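PDB 5LXZ: secreted protein from Streptomyces lividans TK24, which belongs to the AA5 family of copper metalloradical proteins, related to galactose oxidase, and probably oxidises its substrate at a copper-radical centre. Local coordinates for residues K218-I223 / S263-I268; E244-P249 / Q270-K275. The protein carries 1 engineered substitution. All coordinates share one frame; numbering follows the deposited sequence.

How the contacts relate
Contacts 1 and 2 are centred about 7 Å apart, and their segments alternate along the chain. Both use the long loop between strands 259-262 and 277-280: contact 1 takes its start, contact 2 its later part. Two probable backbone hydrogen bonds tie them together. L265 N reaches O of the engineered A247 at 2.8 Å, and V272 N reaches G264 O at 2.8 Å. G222 O also packs on A245 CB. Y248 of contact 2 binds one of the copper ions. The side chain of F220, from contact 1, is about 6 Å from this metal, and F220 CZ packs 3.5 Å from Y248 CE1.

Contact 1 of 2, residues K218-I223 / S263-I268; sequences KDFQGI and SGLDDI
The carbonyl O of D266 is held across the contact by one bond, from G222 N at 2.9 Å. The N-H points almost straight at it (176°), but the donor sits above the carbonyl plane. Beside this bond, G222 CA makes a CA-H...O contact with L265 O at 3.5 Å. A CB on G222 would run into that oxygen; with none there, the two backbones can come this close. The contact joins neighbouring blades of the Kelch-type beta-propeller: strand 218-222 pairs with strand 91-102, while 263-268 begins the loop after strand 259-262. An Asx turn shapes this loop. D266 OD1 accepts from I268 N at 2.9 Å, met from above the carboxylate plane, and D266 OD2 accepts a hydrogen bond from Q270 NE2. Q221 lies over the loop with its chain extended beyond CG. Its CG comes 3.4 Å from D267 O, and CB and CD are almost as close. F220 has CG anti to the backbone N (chi1 -179°), which brings its ring to L265. The two side chains cross at about a right angle, and L265 CD1 packs tightly against F220 CD2 at 3.2 Å. D219 forms salt bridges with R99 and R173, and R173 donates to I268 O.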
loop_
_atom_site.group_PDB
_atom_site.type_symbol
_atom_site.label_atom_id
_atom_site.label_comp_id
_atom_site.label_asym_id
_atom_site.label_seq_id
_atom_site.Cartn_x
_atom_site.Cartn_y
_atom_site.Cartn_z
ATOM N N LYS A 218 12.686 2.204 -15.117
ATOM C CA LYS A 218 13.145 3.008 -13.987
ATOM C C LYS A 218 14.321 2.296 -13.280
ATOM O O LYS A 218 14.391 1.063 -13.321
ATOM C CB LYS A 218 11.975 3.177 -13.029
ATOM C CG LYS A 218 11.604 4.632 -12.784
ATOM N N ASP A 219 15.265 3.086 -12.735
ATOM C CA ASP A 219 16.395 2.614 -11.882
ATOM C C ASP A 219 16.008 3.021 -10.455
ATOM O O ASP A 219 16.392 4.084 -9.974
ATOM C CB ASP A 219 17.709 3.265 -12.337
ATOM C CG ASP A 219 18.919 2.873 -11.476
ATOM O OD1 ASP A 219 18.811 1.917 -10.666
ATOM O OD2 ASP A 219 19.985 3.540 -11.612
ATOM N N PHE A 220 15.443 2.084 -9.741
ATOM C CA PHE A 220 14.712 2.385 -8.561
ATOM C C PHE A 220 15.387 1.754 -7.315
ATOM O O PHE A 220 15.468 0.540 -7.263
ATOM C CB PHE A 220 13.339 1.825 -8.862
ATOM C CG PHE A 220 12.333 2.036 -7.779
ATOM C CD1 PHE A 220 12.370 3.155 -7.009
ATOM C CD2 PHE A 220 11.307 1.115 -7.590
ATOM C CE1 PHE A 220 11.428 3.365 -6.018
ATOM C CE2 PHE A 220 10.377 1.302 -6.589
ATOM C CZ PHE A 220 10.428 2.431 -5.809
ATOM N N GLN A 221 15.852 2.561 -6.335
ATOM C CA GLN A 221 16.756 2.105 -5.282
ATOM C C GLN A 221 16.233 2.543 -3.920
ATOM O O GLN A 221 15.819 3.694 -3.801
ATOM C CB GLN A 221 18.103 2.777 -5.462
ATOM C CG GLN A 221 18.811 2.393 -6.783
ATOM C CD GLN A 221 20.087 3.194 -7.032
ATOM O OE1 GLN A 221 20.371 4.179 -6.388
ATOM N NE2 GLN A 221 20.855 2.756 -7.992
ATOM N N GLY A 222 16.321 1.658 -2.942
ATOM C CA GLY A 222 15.779 1.916 -1.588
ATOM C C GLY A 222 16.757 2.560 -0.648
ATOM O O GLY A 222 17.974 2.542 -0.867
ATOM N N ILE A 223 16.221 3.059 0.478
ATOM C CA ILE A 223 17.008 3.588 1.575
ATOM C C ILE A 223 16.572 2.953 2.910
ATOM O O ILE A 223 15.537 2.286 2.959
ATOM C CB ILE A 223 16.865 5.111 1.646
ATOM C CG1 ILE A 223 15.435 5.517 2.037
ATOM C CG2 ILE A 223 17.333 5.753 0.325
ATOM C CD1 ILE A 223 15.236 7.021 2.152
ATOM N N SER A 263 9.847 -6.962 2.924
ATOM C CA SER A 263 10.067 -6.752 1.493
ATOM C C SER A 263 10.644 -5.385 1.189
ATOM O O SER A 263 11.287 -4.768 2.031
ATOM C CB SER A 263 8.805 -7.099 0.683
ATOM O OG SER A 263 9.152 -7.241 -0.718
ATOM N N GLY A 264 10.488 -4.944 -0.047
ATOM C CA GLY A 264 11.081 -3.748 -0.570
ATOM C C GLY A 264 12.234 -4.034 -1.530
ATOM O O GLY A 264 12.688 -5.162 -1.654
ATOM N N LEU A 265 12.609 -3.022 -2.267
ATOM C CA LEU A 265 13.782 -3.069 -3.130
ATOM C C LEU A 265 14.954 -2.514 -2.368
ATOM O O LEU A 265 14.869 -1.467 -1.732
ATOM C CB LEU A 265 13.542 -2.269 -4.401
ATOM C CG LEU A 265 12.324 -2.686 -5.219
ATOM C CD1 LEU A 265 12.209 -1.754 -6.425
ATOM C CD2 LEU A 265 12.472 -4.113 -5.669
ATOM N N ASP A 266 16.097 -3.157 -2.558
ATOM C CA ASP A 266 17.316 -2.756 -1.900
ATOM C C ASP A 266 18.033 -1.587 -2.590
ATOM O O ASP A 266 17.512 -0.955 -3.481
ATOM C CB ASP A 266 18.191 -3.997 -1.727
ATOM C CG ASP A 266 19.008 -4.330 -2.946
ATOM O OD1 ASP A 266 18.964 -3.616 -3.985
ATOM O OD2 ASP A 266 19.740 -5.330 -2.826
ATOM N N ASP A 267 19.261 -1.296 -2.153
ATOM C CA ASP A 267 19.917 -0.054 -2.544
ATOM C C ASP A 267 20.455 -0.071 -3.967
ATOM O O ASP A 267 20.894 0.964 -4.446
ATOM C CB ASP A 267 20.998 0.354 -1.541
ATOM C CG ASP A 267 22.201 -0.566 -1.531
ATOM O OD1 ASP A 267 22.302 -1.542 -2.315
ATOM O OD2 ASP A 267 23.066 -0.274 -0.683
ATOM N N ILE A 268 20.397 -1.220 -4.637
ATOM C CA ILE A 268 20.654 -1.256 -6.086
ATOM C C ILE A 268 19.474 -1.779 -6.884
ATOM O O ILE A 268 19.608 -2.124 -8.049
ATOM C CB ILE A 268 21.982 -1.970 -6.423
ATOM C CG1 ILE A 268 21.927 -3.438 -6.021
ATOM C CG2 ILE A 268 23.142 -1.230 -5.767
ATOM C CD1 ILE A 268 23.072 -4.253 -6.590
#

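Contact 2 of 2, residues E244-P249 / Q270-K275; sequences EARAYP and QLVPGK. Engineered in segment 244-249: A247 (natural residue Trp). With CU (copper (II) ion), chain B.
K275 O accepts two hydrogen bonds, both from the R246 guanidinium. R246 NH2 gives the shorter, straighter one, 2.7 Å from K275 O. R246 NH1 lies 3.1 Å from K275 O, its bond more bent (136°). The oxygen lies near the guanidinium plane. NH1 also donates to S263 O, and NH2 forms a salt bridge with E277 OE2, which also accepts from E244 N. E244 CB sits 3.4 Å above one face of the R246 guanidinium. An alanine at R246 would probably loosen the loop at K275, since both bonds to K275 O, the bond to S263 O and the salt bridge to E277 would go. Both segments belong to the same Kelch repeat region of the beta-propeller, and P273 centres an inverse gamma turn. V272 packs against these polar groups, CG2 3.5 Å from A245 O and CG1 near R246 NH1 and E244 OE1. E244 OE2 bonds to Y288 OH and accepts from a water at 2.6 Å. That water accepts from K275 NZ, bridging the two charges. Beyond the engineered A247 (natural residue Trp), Y248 OH binds copper at 2.1 Å. A water, H461 and H548 also bind it; Y460, the fourth residue of the site, hydrogen-bonds to Y248 OH.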
loop_
_atom_site.group_PDB
_atom_site.type_symbol
_atom_site.label_atom_id
_atom_site.label_comp_id
_atom_site.label_asym_id
_atom_site.label_seq_id
_atom_site.Cartn_x
_atom_site.Cartn_y
_atom_site.Cartn_z
ATOM N N GLU A 244 18.028 -3.230 6.490
ATOM C CA GLU A 244 17.879 -3.306 5.051
ATOM C C GLU A 244 17.371 -2.005 4.458
ATOM O O GLU A 244 16.486 -1.369 5.009
ATOM C CB GLU A 244 16.896 -4.401 4.681
ATOM C CG GLU A 244 17.303 -5.790 5.117
ATOM C CD GLU A 244 18.487 -6.337 4.330
ATOM O OE1 GLU A 244 18.575 -6.079 3.103
ATOM O OE2 GLU A 244 19.324 -7.068 4.929
ATOM N N ALA A 245 17.929 -1.618 3.318
ATOM C CA ALA A 245 17.367 -0.565 2.493
ATOM C C ALA A 245 16.112 -1.132 1.836
ATOM O O ALA A 245 16.130 -2.267 1.355
ATOM C CB ALA A 245 18.368 -0.149 1.452
ATOM N N ARG A 246 15.023 -0.359 1.861
ATOM C CA ARG A 246 13.748 -0.835 1.339
ATOM C C ARG A 246 12.975 0.294 0.693
ATOM O O ARG A 246 12.547 1.211 1.367
ATOM C CB ARG A 246 12.877 -1.448 2.444
ATOM C CG ARG A 246 13.547 -2.522 3.301
ATOM C CD ARG A 246 12.558 -2.906 4.411
ATOM N NE ARG A 246 13.210 -3.768 5.369
ATOM C CZ ARG A 246 13.283 -5.100 5.291
ATOM N NH1 ARG A 246 12.671 -5.785 4.360
ATOM N NH2 ARG A 246 13.963 -5.803 6.196
ATOM N N ALA A 247 12.801 0.209 -0.623
ATOM C CA ALA A 247 11.769 0.941 -1.329
ATOM C C ALA A 247 10.568 0.037 -1.420
ATOM O O ALA A 247 10.656 -1.082 -1.934
ATOM C CB ALA A 247 12.198 1.354 -2.741
ATOM N N TYR A 248 9.424 0.523 -0.934
ATOM C CA TYR A 248 8.125 -0.175 -0.984
ATOM C C TYR A 248 7.978 -1.328 0.025
ATOM O O TYR A 248 7.436 -2.399 -0.290
ATOM C CB TYR A 248 7.808 -0.722 -2.366
ATOM C CG TYR A 248 7.515 0.228 -3.454
ATOM C CD1 TYR A 248 7.579 1.609 -3.297
ATOM C CD2 TYR A 248 7.092 -0.300 -4.658
ATOM C CE1 TYR A 248 7.270 2.429 -4.358
ATOM C CE2 TYR A 248 6.811 0.507 -5.705
ATOM C CZ TYR A 248 6.892 1.856 -5.555
ATOM O OH TYR A 248 6.561 2.575 -6.657
ATOM N N PRO A 249 8.432 -1.151 1.265
ATOM C CA PRO A 249 8.165 -2.174 2.264
ATOM C C PRO A 249 6.728 -2.060 2.847
ATOM O O PRO A 249 6.132 -0.969 2.855
ATOM C CB PRO A 249 9.183 -1.849 3.336
ATOM C CG PRO A 249 9.183 -0.382 3.350
ATOM C CD PRO A 249 9.042 0.032 1.890
ATOM N N GLN A 270 17.408 -4.438 -6.252
ATOM C CA GLN A 270 17.139 -5.882 -6.139
ATOM C C GLN A 270 16.032 -6.065 -5.063
ATOM O O GLN A 270 16.049 -5.368 -4.092
ATOM C CB GLN A 270 18.380 -6.649 -5.640
ATOM C CG GLN A 270 19.737 -6.359 -6.298
ATOM C CD GLN A 270 20.943 -7.085 -5.627
ATOM O OE1 GLN A 270 21.452 -8.072 -6.180
ATOM N NE2 GLN A 270 21.420 -6.582 -4.478
ATOM N N LEU A 271 15.159 -7.037 -5.214
ATOM C CA LEU A 271 14.196 -7.380 -4.116
ATOM C C LEU A 271 14.960 -7.811 -2.881
ATOM O O LEU A 271 15.922 -8.579 -2.965
ATOM C CB LEU A 271 13.237 -8.483 -4.528
ATOM C CG LEU A 271 12.034 -8.645 -3.584
ATOM C CD1 LEU A 271 10.940 -7.622 -3.808
ATOM C CD2 LEU A 271 11.451 -10.021 -3.744
ATOM N N VAL A 272 14.572 -7.289 -1.723
ATOM C CA VAL A 272 15.147 -7.772 -0.468
ATOM C C VAL A 272 14.707 -9.235 -0.378
ATOM O O VAL A 272 13.517 -9.547 -0.502
ATOM C CB VAL A 272 14.652 -6.940 0.698
ATOM C CG1 VAL A 272 15.114 -7.575 2.015
ATOM C CG2 VAL A 272 15.162 -5.520 0.587
ATOM N N PRO A 273 15.661 -10.158 -0.182
ATOM C CA PRO A 273 15.350 -11.583 -0.327
ATOM C C PRO A 273 14.776 -12.212 0.933
ATOM O O PRO A 273 15.356 -13.157 1.515
ATOM C CB PRO A 273 16.729 -12.184 -0.693
ATOM C CG PRO A 273 17.677 -11.329 0.056
ATOM C CD PRO A 273 17.110 -9.932 -0.039
ATOM N N GLY A 274 13.632 -11.697 1.373
ATOM C CA GLY A 274 12.969 -12.259 2.532
ATOM C C GLY A 274 13.622 -11.986 3.876
ATOM O O GLY A 274 13.260 -12.655 4.844
ATOM N N LYS A 275 14.507 -10.986 3.958
ATOM C CA LYS A 275 15.140 -10.574 5.191
ATOM C C LYS A 275 14.225 -9.534 5.837
ATOM O O LYS A 275 14.122 -8.395 5.343
ATOM C CB LYS A 275 16.531 -10.046 4.937
ATOM C CG LYS A 275 17.458 -11.100 4.331
ATOM C CD LYS A 275 18.845 -10.527 4.099
ATOM C CE LYS A 275 19.866 -11.579 3.736
ATOM N NZ LYS A 275 21.218 -10.989 3.631
HETATM CU CU CU B . 5.145 4.050 -6.406
HETATM O O HOH W 1 21.531 -8.212 4.015
HETATM O O HOH W 2 6.850 4.461 -7.708
#